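PDB 3SIG: poly(ADP-ribose) glycohydrolase from Thermomonospora curvata, which hydrolyses the glycosidic bonds between the ADP-ribose units of poly(ADP-ribose), releasing ADP-ribose, which also occupies the pocket of this structure. Local coordinates for residues V155-D158 and R162-E165; H2-I7 and L115-G120; G18-T21 and V27-I30; E72-A77 and H109-G114. One frame throughout, in Å; residues are numbered along the deposited sequence.

Interaction 1. Residues V155-D158 and R162-E165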
loop_
_atom_site.group_PDB
_atom_site.type_symbol
_atom_site.label_atom_id
_atom_site.label_comp_id
_atom_site.label_asym_id
_atom_site.label_seq_id
_atom_site.Cartn_x
_atom_site.Cartn_y
_atom_site.Cartn_z
ATOM N N VAL A 155 -13.016 2.030 1.219
ATOM C CA VAL A 155 -12.795 1.448 -0.101
ATOM C C VAL A 155 -14.164 1.195 -0.685
ATOM O O VAL A 155 -15.020 0.569 -0.042
ATOM C CB VAL A 155 -12.009 0.132 -0.003
ATOM C CG1 VAL A 155 -11.777 -0.471 -1.375
ATOM C CG2 VAL A 155 -10.691 0.361 0.679
ATOM N N PHE A 156 -14.382 1.683 -1.895
ATOM C CA PHE A 156 -15.721 1.702 -2.486
ATOM C C PHE A 156 -15.749 1.345 -3.970
ATOM O O PHE A 156 -16.790 1.580 -4.616
ATOM C CB PHE A 156 -16.430 3.057 -2.210
ATOM C CG PHE A 156 -15.593 4.278 -2.535
ATOM C CD1 PHE A 156 -14.961 4.981 -1.523
ATOM C CD2 PHE A 156 -15.454 4.732 -3.838
ATOM C CE1 PHE A 156 -14.196 6.094 -1.813
ATOM C CE2 PHE A 156 -14.675 5.838 -4.131
ATOM C CZ PHE A 156 -14.039 6.508 -3.118
ATOM N N ARG A 157 -14.695 0.721 -4.517
ATOM C CA ARG A 157 -14.758 0.122 -5.849
ATOM C C ARG A 157 -14.181 -1.275 -5.829
ATOM O O ARG A 157 -13.282 -1.565 -5.003
ATOM C CB ARG A 157 -14.017 0.926 -6.926
ATOM C CG ARG A 157 -14.492 2.326 -7.141
ATOM C CD ARG A 157 -13.851 2.932 -8.385
ATOM N NE ARG A 157 -14.109 4.351 -8.433
ATOM C CZ ARG A 157 -15.112 4.883 -9.101
ATOM N NH1 ARG A 157 -15.931 4.120 -9.789
ATOM N NH2 ARG A 157 -15.293 6.192 -9.075
ATOM N N ASP A 158 -14.635 -2.131 -6.739
ATOM C CA ASP A 158 -14.019 -3.433 -6.973
ATOM C C ASP A 158 -12.901 -3.329 -8.016
ATOM O O ASP A 158 -12.583 -2.247 -8.460
ATOM C CB ASP A 158 -15.065 -4.466 -7.364
ATOM C CG ASP A 158 -15.683 -4.215 -8.733
ATOM O OD1 ASP A 158 -15.217 -3.402 -9.559
ATOM O OD2 ASP A 158 -16.693 -4.909 -9.032
ATOM N N ARG A 162 -16.141 -0.833 -10.545
ATOM C CA ARG A 162 -17.555 -0.717 -10.156
ATOM C C ARG A 162 -17.706 -0.294 -8.701
ATOM O O ARG A 162 -17.011 -0.804 -7.818
ATOM C CB ARG A 162 -18.257 -2.055 -10.358
ATOM C CG ARG A 162 -18.481 -2.453 -11.812
ATOM C CD ARG A 162 -19.731 -1.810 -12.375
ATOM N NE ARG A 162 -20.942 -2.281 -11.699
ATOM C CZ ARG A 162 -21.748 -3.233 -12.164
ATOM N NH1 ARG A 162 -21.484 -3.827 -13.321
ATOM N NH2 ARG A 162 -22.819 -3.592 -11.471
ATOM N N LEU A 163 -18.600 0.659 -8.454
ATOM C CA LEU A 163 -18.829 1.140 -7.113
ATOM C C LEU A 163 -19.490 0.048 -6.276
ATOM O O LEU A 163 -20.314 -0.702 -6.792
ATOM C CB LEU A 163 -19.669 2.432 -7.125
ATOM C CG LEU A 163 -18.914 3.645 -7.685
ATOM C CD1 LEU A 163 -19.881 4.732 -8.160
ATOM C CD2 LEU A 163 -17.936 4.189 -6.659
ATOM N N LEU A 164 -19.184 -0.008 -4.981
ATOM C CA LEU A 164 -19.662 -1.084 -4.121
ATOM C C LEU A 164 -20.962 -0.724 -3.441
ATOM O O LEU A 164 -21.180 0.412 -3.004
ATOM C CB LEU A 164 -18.617 -1.419 -3.050
ATOM C CG LEU A 164 -17.260 -1.907 -3.556
ATOM C CD1 LEU A 164 -16.305 -2.194 -2.414
ATOM C CD2 LEU A 164 -17.413 -3.164 -4.385
ATOM N N GLU A 165 -21.810 -1.727 -3.300
ATOM C CA GLU A 165 -23.051 -1.560 -2.534
ATOM C C GLU A 165 -22.749 -1.269 -1.073
ATOM O O GLU A 165 -23.410 -0.462 -0.427
ATOM C CB GLU A 165 -23.907 -2.819 -2.620
ATOM C CG GLU A 165 -24.412 -3.123 -4.018
ATOM C CD GLU A 165 -25.333 -2.040 -4.569
ATOM O OE1 GLU A 165 -26.054 -1.417 -3.767
ATOM O OE2 GLU A 165 -25.313 -1.798 -5.799
#
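Arg157 and Leu163 form an antiparallel non-hydrogen-bonded pair, CA to CA 4.4 Å, flanked by backbone bonds from Leu164 N to Phe156 O and from Asp158 N to Arg162 O. These are the closing residues of a β-hairpin, whose connecting loop runs from Asp158 to Arg162. Asp158 seals the turn end: its OD1 accepts Arg162 N at 2.9 Å, the donor lying above the carboxylate plane rather than in it. A chi1 of 68° sets the carboxyl group between Asp158's own N and carbonyl carbon, from where it lies alongside Arg162 CB. No salt bridge follows, since Arg162 bends away and leaves its NE 5.7 Å from Asp158 OD2. On the face that carries Arg157 and Leu163, Leu163 CD2 rests over one face of the Arg157 guanidinium, 3.7 Å from Arg157 NH1, and meets the edge of the Phe156 ring, 3.8 Å from Phe156 CD2. Leu164 points across instead, its CG 3.6 Å from Phe156 C. The Arg157 chain runs extended to a guanidinium fixed from several sides: NH2 pairs with Glu10 in a salt bridge, NE donates to Arg117 O and NH1 to Gly161 O. The hairpin end is thereby packed between helix 2-17, through Ile7, Thr11 and Ile14, and helix 74-84, through Leu75 and Arg79.

Interaction 2. Residues H2-I7 and L115-G120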
loop_
_atom_site.group_PDB
_atom_site.type_symbol
_atom_site.label_atom_id
_atom_site.label_comp_id
_atom_site.label_asym_id
_atom_site.label_seq_id
_atom_site.Cartn_x
_atom_site.Cartn_y
_atom_site.Cartn_z
ATOM N N HIS A 2 -7.908 6.275 -20.836
ATOM C CA HIS A 2 -8.979 7.244 -20.752
ATOM C C HIS A 2 -10.037 6.816 -19.735
ATOM O O HIS A 2 -10.567 7.640 -19.000
ATOM C CB HIS A 2 -9.573 7.478 -22.137
ATOM C CG HIS A 2 -8.663 8.253 -23.036
ATOM N ND1 HIS A 2 -8.225 7.775 -24.253
ATOM C CD2 HIS A 2 -8.081 9.466 -22.877
ATOM C CE1 HIS A 2 -7.427 8.667 -24.812
ATOM N NE2 HIS A 2 -7.323 9.704 -23.998
ATOM N N SER A 3 -10.356 5.536 -19.696
ATOM C CA SER A 3 -11.346 5.065 -18.741
ATOM C C SER A 3 -10.844 5.208 -17.303
ATOM O O SER A 3 -11.607 5.548 -16.409
ATOM C CB SER A 3 -11.729 3.614 -18.998
ATOM O OG SER A 3 -10.603 2.840 -19.336
ATOM N N ARG A 4 -9.569 4.888 -17.072
ATOM C CA ARG A 4 -8.953 5.112 -15.769
ATOM C C ARG A 4 -8.962 6.592 -15.382
ATOM O O ARG A 4 -9.237 6.920 -14.242
ATOM C CB ARG A 4 -7.527 4.556 -15.715
ATOM C CG ARG A 4 -7.469 3.031 -15.702
ATOM C CD ARG A 4 -6.054 2.491 -15.529
ATOM N NE ARG A 4 -5.152 2.866 -16.609
ATOM C CZ ARG A 4 -4.884 2.114 -17.667
ATOM N NH1 ARG A 4 -5.463 0.925 -17.816
ATOM N NH2 ARG A 4 -4.019 2.560 -18.571
ATOM N N ARG A 5 -8.691 7.484 -16.328
ATOM C CA ARG A 5 -8.717 8.910 -16.042
ATOM C C ARG A 5 -10.134 9.334 -15.632
ATOM O O ARG A 5 -10.317 10.117 -14.685
ATOM C CB ARG A 5 -8.210 9.676 -17.268
ATOM C CG ARG A 5 -8.089 11.161 -17.077
ATOM C CD ARG A 5 -7.640 11.836 -18.377
ATOM N NE ARG A 5 -7.974 13.262 -18.389
ATOM C CZ ARG A 5 -8.067 14.010 -19.488
ATOM N NH1 ARG A 5 -7.853 13.476 -20.686
ATOM N NH2 ARG A 5 -8.380 15.299 -19.397
ATOM N N ALA A 6 -11.155 8.843 -16.339
ATOM C CA ALA A 6 -12.539 9.165 -16.015
ATOM C C ALA A 6 -12.920 8.665 -14.619
ATOM O O ALA A 6 -13.566 9.374 -13.858
ATOM C CB ALA A 6 -13.493 8.592 -17.063
ATOM N N ILE A 7 -12.525 7.443 -14.299
ATOM C CA ILE A 7 -12.796 6.886 -12.984
ATOM C C ILE A 7 -12.114 7.704 -11.878
ATOM O O ILE A 7 -12.732 8.055 -10.871
ATOM C CB ILE A 7 -12.354 5.426 -12.917
ATOM C CG1 ILE A 7 -13.311 4.573 -13.761
ATOM C CG2 ILE A 7 -12.353 4.951 -11.486
ATOM C CD1 ILE A 7 -12.811 3.182 -13.980
ATOM N N LEU A 115 -5.417 1.928 -5.973
ATOM C CA LEU A 115 -5.905 2.246 -4.629
ATOM C C LEU A 115 -6.552 3.629 -4.616
ATOM O O LEU A 115 -7.639 3.825 -4.045
ATOM C CB LEU A 115 -4.751 2.237 -3.612
ATOM C CG LEU A 115 -3.989 0.914 -3.499
ATOM C CD1 LEU A 115 -2.888 1.017 -2.488
ATOM C CD2 LEU A 115 -4.913 -0.290 -3.197
ATOM N N ALA A 116 -5.917 4.599 -5.268
ATOM C CA ALA A 116 -6.430 5.960 -5.288
ATOM C C ALA A 116 -7.745 6.091 -6.080
ATOM O O ALA A 116 -8.592 6.902 -5.745
ATOM C CB ALA A 116 -5.353 6.917 -5.849
ATOM N N ARG A 117 -7.934 5.271 -7.094
ATOM C CA ARG A 117 -9.169 5.321 -7.849
ATOM C C ARG A 117 -10.303 4.700 -7.065
ATOM O O ARG A 117 -11.473 4.936 -7.376
ATOM C CB ARG A 117 -9.039 4.522 -9.153
ATOM C CG ARG A 117 -8.260 5.227 -10.268
ATOM C CD ARG A 117 -8.483 4.635 -11.680
ATOM N NE ARG A 117 -8.292 3.201 -11.684
ATOM C CZ ARG A 117 -7.125 2.583 -11.756
ATOM N NH1 ARG A 117 -5.997 3.265 -11.896
ATOM N NH2 ARG A 117 -7.089 1.269 -11.664
ATOM N N SER A 118 -9.999 3.849 -6.098
ATOM C CA SER A 118 -10.992 2.943 -5.501
ATOM C C SER A 118 -11.353 3.251 -4.070
ATOM O O SER A 118 -12.112 2.474 -3.482
ATOM C CB SER A 118 -10.459 1.508 -5.551
ATOM O OG SER A 118 -10.074 1.142 -6.866
ATOM N N SER A 119 -10.819 4.320 -3.496
ATOM C CA SER A 119 -10.925 4.503 -2.054
ATOM C C SER A 119 -10.795 5.972 -1.698
ATOM O O SER A 119 -10.653 6.821 -2.595
ATOM C CB SER A 119 -9.806 3.722 -1.333
ATOM O OG SER A 119 -8.546 4.348 -1.504
ATOM N N GLY A 120 -10.778 6.268 -0.405
ATOM C CA GLY A 120 -10.444 7.598 0.058
ATOM C C GLY A 120 -8.969 7.887 0.268
ATOM O O GLY A 120 -8.629 8.929 0.833
#
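Arg117 reaches from helix 111-118 to Arg4 and Ile7 on the N-terminal helix, joining two helices of the macrodomain-type fold, 2-17 and 111-118. The close part of the contact centres on one methylene. Arg117 CD lies 3.5 Å from Arg4 O and 3.9 Å from Ile7 CG2, so the aliphatic part of the side chain meets both a carbonyl and a methyl. Beyond CD the chain bends, with chi3 at -51°, and this turn lays the guanidinium beside Arg4. There Arg4 CD sits over one face, 3.7 Å from Arg117 NH1 and offset toward the rim, while Ile7 CG2 is found near the plane, at the edge. The two guanidinium planes are 58° apart, which excludes a parallel stack. Toward the solvent the fit is looser: the three touching residues are all partly exposed, only 181 Å² is buried, and no hydrogen bond links the segments. Arg4 NE and Arg117 NH1, like charges, stay 4.8 Å apart. Arg4 NE is instead hydrogen-bonded to Gly107 O. Inward, Arg117 O accepts from Thr11 OG1 of the N-terminal helix, which adds a polar tie behind the two arginine side chains. Leu115 O takes two donors: Ser119 OG reaches it at 2.7 Å from one face of the carbonyl plane and Ser118 N at 3.1 Å from the opposite face.

Interaction 3. Residues G18-T21 and V27-I30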
loop_
_atom_site.group_PDB
_atom_site.type_symbol
_atom_site.label_atom_id
_atom_site.label_comp_id
_atom_site.label_asym_id
_atom_site.label_seq_id
_atom_site.Cartn_x
_atom_site.Cartn_y
_atom_site.Cartn_z
ATOM N N GLY A 18 -19.052 13.767 -0.953
ATOM C CA GLY A 18 -19.280 12.968 0.247
ATOM C C GLY A 18 -20.257 11.809 0.096
ATOM O O GLY A 18 -20.627 11.233 1.098
ATOM N N ARG A 19 -20.581 11.400 -1.121
ATOM C CA ARG A 19 -21.504 10.286 -1.349
ATOM C C ARG A 19 -21.290 9.811 -2.789
ATOM O O ARG A 19 -20.716 10.542 -3.635
ATOM C CB ARG A 19 -22.971 10.689 -1.060
ATOM C CG ARG A 19 -23.512 11.898 -1.869
ATOM C CD ARG A 19 -24.902 12.328 -1.394
ATOM N NE ARG A 19 -25.011 12.252 0.058
ATOM C CZ ARG A 19 -25.154 13.289 0.854
ATOM N NH1 ARG A 19 -25.255 14.498 0.341
ATOM N NH2 ARG A 19 -25.224 13.120 2.164
ATOM N N TYR A 20 -21.735 8.582 -3.066
ATOM C CA TYR A 20 -21.746 8.051 -4.424
ATOM C C TYR A 20 -22.970 7.202 -4.631
ATOM O O TYR A 20 -23.634 6.813 -3.680
ATOM C CB TYR A 20 -20.481 7.253 -4.686
ATOM C CG TYR A 20 -20.337 5.942 -3.915
ATOM C CD1 TYR A 20 -20.913 4.765 -4.370
ATOM C CD2 TYR A 20 -19.579 5.869 -2.753
ATOM C CE1 TYR A 20 -20.772 3.574 -3.659
ATOM C CE2 TYR A 20 -19.429 4.685 -2.054
ATOM C CZ TYR A 20 -20.001 3.535 -2.508
ATOM O OH TYR A 20 -19.833 2.369 -1.781
ATOM N N THR A 21 -23.278 6.911 -5.891
ATOM C CA THR A 21 -24.398 6.076 -6.238
ATOM C C THR A 21 -23.917 4.692 -6.673
ATOM O O THR A 21 -23.159 4.551 -7.638
ATOM C CB THR A 21 -25.206 6.719 -7.335
ATOM O OG1 THR A 21 -25.611 8.004 -6.869
ATOM C CG2 THR A 21 -26.423 5.894 -7.650
ATOM N N VAL A 27 -27.711 5.261 -2.644
ATOM C CA VAL A 27 -26.788 6.367 -2.464
ATOM C C VAL A 27 -26.045 6.155 -1.139
ATOM O O VAL A 27 -26.639 6.123 -0.060
ATOM C CB VAL A 27 -27.500 7.742 -2.529
ATOM C CG1 VAL A 27 -26.488 8.821 -2.353
ATOM C CG2 VAL A 27 -28.214 7.891 -3.875
ATOM N N VAL A 28 -24.752 5.974 -1.255
ATOM C CA VAL A 28 -23.906 5.600 -0.147
ATOM C C VAL A 28 -23.146 6.819 0.388
ATOM O O VAL A 28 -22.389 7.451 -0.341
ATOM C CB VAL A 28 -22.866 4.526 -0.603
ATOM C CG1 VAL A 28 -21.973 4.148 0.568
ATOM C CG2 VAL A 28 -23.579 3.315 -1.164
ATOM N N PRO A 29 -23.322 7.150 1.683
ATOM C CA PRO A 29 -22.593 8.274 2.276
ATOM C C PRO A 29 -21.175 7.888 2.689
ATOM O O PRO A 29 -21.023 6.827 3.269
ATOM C CB PRO A 29 -23.447 8.600 3.511
ATOM C CG PRO A 29 -24.031 7.308 3.906
ATOM C CD PRO A 29 -24.233 6.508 2.646
ATOM N N ILE A 30 -20.192 8.718 2.394
ATOM C CA ILE A 30 -18.808 8.423 2.786
ATOM C C ILE A 30 -18.109 9.606 3.433
ATOM O O ILE A 30 -16.960 9.471 3.873
ATOM C CB ILE A 30 -17.907 7.914 1.624
ATOM C CG1 ILE A 30 -17.827 8.903 0.477
ATOM C CG2 ILE A 30 -18.359 6.564 1.155
ATOM C CD1 ILE A 30 -16.700 8.576 -0.469
#
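Tyr20 lays one face of its ring over Val28, its neighbour in the hydrogen-bonded pair of a short antiparallel hairpin, and the two side chains run side by side in the same direction. Val28 CB stands 3.8 Å from the ring centroid and 18° off the normal, which defines a CH-pi contact. A chi1 of 68° folds the ring back over the strand toward this partner. Ile30 CG2 comes to the ring edge, 3.9 Å from Tyr20 CE2. The backbones of the pair exchange two bonds, Tyr20 N to Val28 O at 3.0 Å and Val28 N to Tyr20 O at 2.8 Å. Ile30 N to Gly18 O adds a third, nearly straight at 173°. The other face of the hairpin is exposed; there Arg19 CD crosses Val27 CG1 at 4.0 Å. Tyr20 OH donates to Leu164 O. With an alanine in place of Tyr20, Val28 and Ile30 would probably lose their shared apolar cover, and Leu164 O its donor. The face bearing Tyr20 and Val28 is turned to the protein: the Tyr20 ring meets Phe156 with planes about 35° apart, Ile14 of helix 2-17 backs Tyr20 and Ile30, and Pro167 of strand 163-175 touches both Tyr20 and Val28.

Interaction 4. Residues E72-A77 and H109-G114. With AR6 ([(2R,3S,4R,5R)-5-(6-aminopurin-9-yl)-3,4-dihydroxy-oxolan-2-yl]methyl [hydroxy-[[(2R,3S,4R,5S)-3,4,5-trihydroxyoxolan-2-yl]methoxy]phosphoryl] hydrogen phosphate), chain B.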
loop_
_atom_site.group_PDB
_atom_site.type_symbol
_atom_site.label_atom_id
_atom_site.label_comp_id
_atom_site.label_asym_id
_atom_site.label_seq_id
_atom_site.Cartn_x
_atom_site.Cartn_y
_atom_site.Cartn_z
ATOM N N GLU A 72 -4.481 -12.372 -5.963
ATOM C CA GLU A 72 -5.398 -11.284 -5.725
ATOM C C GLU A 72 -4.730 -9.955 -5.903
ATOM O O GLU A 72 -3.548 -9.779 -5.642
ATOM C CB GLU A 72 -5.928 -11.342 -4.290
ATOM C CG GLU A 72 -6.829 -12.524 -4.011
ATOM C CD GLU A 72 -7.076 -12.731 -2.546
ATOM O OE1 GLU A 72 -6.101 -12.919 -1.804
ATOM O OE2 GLU A 72 -8.253 -12.703 -2.141
ATOM N N THR A 73 -5.520 -8.966 -6.279
ATOM C CA THR A 73 -5.114 -7.588 -6.106
ATOM C C THR A 73 -5.055 -7.275 -4.608
ATOM O O THR A 73 -5.661 -7.954 -3.765
ATOM C CB THR A 73 -6.111 -6.607 -6.728
ATOM O OG1 THR A 73 -7.365 -6.777 -6.059
ATOM C CG2 THR A 73 -6.294 -6.859 -8.209
ATOM N N THR A 74 -4.342 -6.209 -4.273
ATOM C CA THR A 74 -4.308 -5.706 -2.898
ATOM C C THR A 74 -5.718 -5.556 -2.352
ATOM O O THR A 74 -6.035 -6.008 -1.242
ATOM C CB THR A 74 -3.580 -4.368 -2.826
ATOM O OG1 THR A 74 -2.315 -4.485 -3.508
ATOM C CG2 THR A 74 -3.372 -3.906 -1.386
ATOM N N LEU A 75 -6.564 -4.873 -3.088
ATOM C CA LEU A 75 -7.917 -4.621 -2.597
ATOM C C LEU A 75 -8.763 -5.858 -2.486
ATOM O O LEU A 75 -9.551 -5.976 -1.547
ATOM C CB LEU A 75 -8.600 -3.582 -3.457
ATOM C CG LEU A 75 -8.018 -2.186 -3.237
ATOM C CD1 LEU A 75 -8.721 -1.221 -4.137
ATOM C CD2 LEU A 75 -8.063 -1.686 -1.797
ATOM N N ALA A 76 -8.615 -6.809 -3.397
ATOM C CA ALA A 76 -9.422 -8.021 -3.328
ATOM C C ALA A 76 -9.048 -8.802 -2.075
ATOM O O ALA A 76 -9.896 -9.311 -1.348
ATOM C CB ALA A 76 -9.252 -8.877 -4.580
ATOM N N ALA A 77 -7.757 -8.898 -1.798
ATOM C CA ALA A 77 -7.323 -9.597 -0.592
ATOM C C ALA A 77 -7.850 -8.869 0.636
ATOM O O ALA A 77 -8.338 -9.506 1.594
ATOM C CB ALA A 77 -5.786 -9.706 -0.538
ATOM N N HIS A 109 -1.504 3.348 -14.668
ATOM C CA HIS A 109 -1.927 2.023 -14.245
ATOM C C HIS A 109 -0.824 1.295 -13.492
ATOM O O HIS A 109 0.092 0.733 -14.084
ATOM C CB HIS A 109 -2.273 1.220 -15.492
ATOM C CG HIS A 109 -2.871 -0.127 -15.223
ATOM N ND1 HIS A 109 -3.680 -0.396 -14.141
ATOM C CD2 HIS A 109 -2.817 -1.276 -15.944
ATOM C CE1 HIS A 109 -4.083 -1.654 -14.192
ATOM N NE2 HIS A 109 -3.580 -2.207 -15.283
ATOM N N ALA A 110 -0.916 1.333 -12.175
ATOM C CA ALA A 110 -0.066 0.595 -11.257
ATOM C C ALA A 110 -0.841 0.463 -9.946
ATOM O O ALA A 110 -2.000 0.878 -9.861
ATOM C CB ALA A 110 1.281 1.300 -11.082
ATOM N N GLN A 111 -0.232 -0.137 -8.943
ATOM C CA GLN A 111 -0.974 -0.482 -7.734
ATOM C C GLN A 111 -1.499 0.731 -6.981
ATOM O O GLN A 111 -2.675 0.782 -6.592
ATOM C CB GLN A 111 -0.139 -1.381 -6.812
ATOM C CG GLN A 111 -0.873 -1.955 -5.626
ATOM C CD GLN A 111 -0.428 -1.349 -4.311
ATOM O OE1 GLN A 111 0.120 -0.233 -4.251
ATOM N NE2 GLN A 111 -0.676 -2.066 -3.235
ATOM N N GLU A 112 -0.667 1.730 -6.758
ATOM C CA GLU A 112 -1.092 2.896 -6.012
ATOM C C GLU A 112 -2.253 3.582 -6.705
ATOM O O GLU A 112 -3.197 4.024 -6.071
ATOM C CB GLU A 112 0.056 3.897 -5.808
ATOM C CG GLU A 112 -0.464 5.183 -5.099
ATOM C CD GLU A 112 0.608 6.129 -4.614
ATOM O OE1 GLU A 112 1.682 6.207 -5.261
ATOM O OE2 GLU A 112 0.344 6.848 -3.608
ATOM N N GLU A 113 -2.167 3.735 -8.014
ATOM C CA GLU A 113 -3.241 4.388 -8.765
ATOM C C GLU A 113 -4.565 3.659 -8.583
ATOM O O GLU A 113 -5.617 4.282 -8.482
ATOM C CB GLU A 113 -2.876 4.526 -10.238
ATOM C CG GLU A 113 -1.744 5.532 -10.503
ATOM C CD GLU A 113 -0.332 5.000 -10.362
ATOM O OE1 GLU A 113 -0.135 3.841 -9.951
ATOM O OE2 GLU A 113 0.601 5.773 -10.669
ATOM N N GLY A 114 -4.515 2.328 -8.599
ATOM C CA GLY A 114 -5.730 1.574 -8.355
ATOM C C GLY A 114 -6.289 1.838 -6.959
ATOM O O GLY A 114 -7.506 1.986 -6.772
HETATM N N1 AR6 B . -2.460 -5.657 -6.490
HETATM C C2 AR6 B . -1.459 -6.483 -6.202
HETATM N N3 AR6 B . -0.278 -6.574 -6.878
HETATM C C4 AR6 B . -0.178 -5.700 -7.906
HETATM C C5 AR6 B . -1.228 -4.780 -8.254
HETATM C C6 AR6 B . -2.357 -4.813 -7.479
HETATM N N6 AR6 B . -3.423 -3.962 -7.778
HETATM N N7 AR6 B . -0.733 -4.019 -9.372
HETATM C C8 AR6 B . 0.438 -4.485 -9.649
HETATM N N9 AR6 B . 0.851 -5.493 -8.828
HETATM P PA AR6 B . 3.842 -1.420 -8.781
HETATM P PB AR6 B . 6.257 -0.262 -7.476
HETATM C "C1'" AR6 B . 2.089 -6.265 -8.764
HETATM O O1A AR6 B . 4.578 -1.426 -10.073
HETATM O O1B AR6 B . 6.484 -0.118 -5.984
HETATM C C1D AR6 B . 3.142 3.780 -9.118
HETATM O O1D AR6 B . 3.017 4.644 -10.213
HETATM C "C2'" AR6 B . 2.820 -6.369 -10.086
HETATM O "O2'" AR6 B . 3.446 -7.617 -10.188
HETATM O O2A AR6 B . 2.521 -0.697 -8.722
HETATM O O2B AR6 B . 7.220 -1.086 -8.262
HETATM C C2D AR6 B . 3.443 4.606 -7.930
HETATM O O2D AR6 B . 2.657 5.727 -7.722
HETATM C "C3'" AR6 B . 3.840 -5.296 -9.962
HETATM O "O3'" AR6 B . 4.993 -5.567 -10.691
HETATM O O3A AR6 B . 4.805 -0.904 -7.625
HETATM C C3D AR6 B . 4.909 4.648 -7.858
HETATM O O3D AR6 B . 5.258 5.766 -8.630
HETATM C "C4'" AR6 B . 4.138 -5.218 -8.492
HETATM O "O4'" AR6 B . 3.004 -5.741 -7.836
HETATM C C4D AR6 B . 5.303 3.356 -8.482
HETATM O O4D AR6 B . 4.248 2.926 -9.329
HETATM C "C5'" AR6 B . 4.481 -3.835 -7.956
HETATM O "O5'" AR6 B . 3.462 -2.906 -8.287
HETATM C C5D AR6 B . 5.646 2.264 -7.470
HETATM O O5D AR6 B . 6.149 1.147 -8.180
#
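Gln111 NE2 donates to Thr74 OG1 at 2.9 Å and also to Leu92 O, while Gln111 OE1 accepts from Phe94 N, so one amide is shared between a helix start and strand 90-94 and its flip is fixed. The bond to Thr74 is nearly straight, 168°, and lies in the amide plane. Gln111 opens the QEE part of the PARG signature in this macrodomain-type fold. Its CG stands anti to the backbone N, chi1 -172°, and a bend at chi2 then carries the amide across Thr74 at about a right angle. Replacing Gln111 by an alanine would probably leave Thr74 OG1, Leu92 O and Phe94 N without their mate and loosen the tie between the two helix starts.

Both helix starts present backbone N-H groups to ADP-ribose. Thr74 N meets adenine N1 at 3.0 Å, while Thr73 OG1 N-caps its helix by accepting Ala76 N. Gln111 N reaches phosphate oxygen O2A at 2.8 Å, where the positive end of the helix dipole would probably add to the attraction. The glutamates that follow grip the distal ribose. Second-shell donors Ser96 N and Gly103 N bind Glu112 OE1 and Glu113 OE2 respectively, and the same two oxygens accept from the sugar, Glu112 OE1 from AR6 O2D and Glu113 OE2 from AR6 O1D, each at 2.7 Å.

Overall arrangement
From the N terminus, helix 2-17 runs straight into the hairpin of interaction 3, which closes a loop of only five residues. Interaction 4 comes next, closing a loop of 31 residues and bringing the starts of helices 74-84 and 111-118 together at the ligand. Interaction 2 spans the longest loop, 107 residues, and encloses both of these. Interaction 1 follows in series and closes, over three residues, the end of the hairpin formed by strands 147-157 and 163-175. It is the meeting point, touching each of the other three, whereas interactions 3 and 4 lie about 22 Å apart between centres. Interactions 2 and 4 share helix 111-118, linking the N-terminal helix to the ADP-ribose pocket.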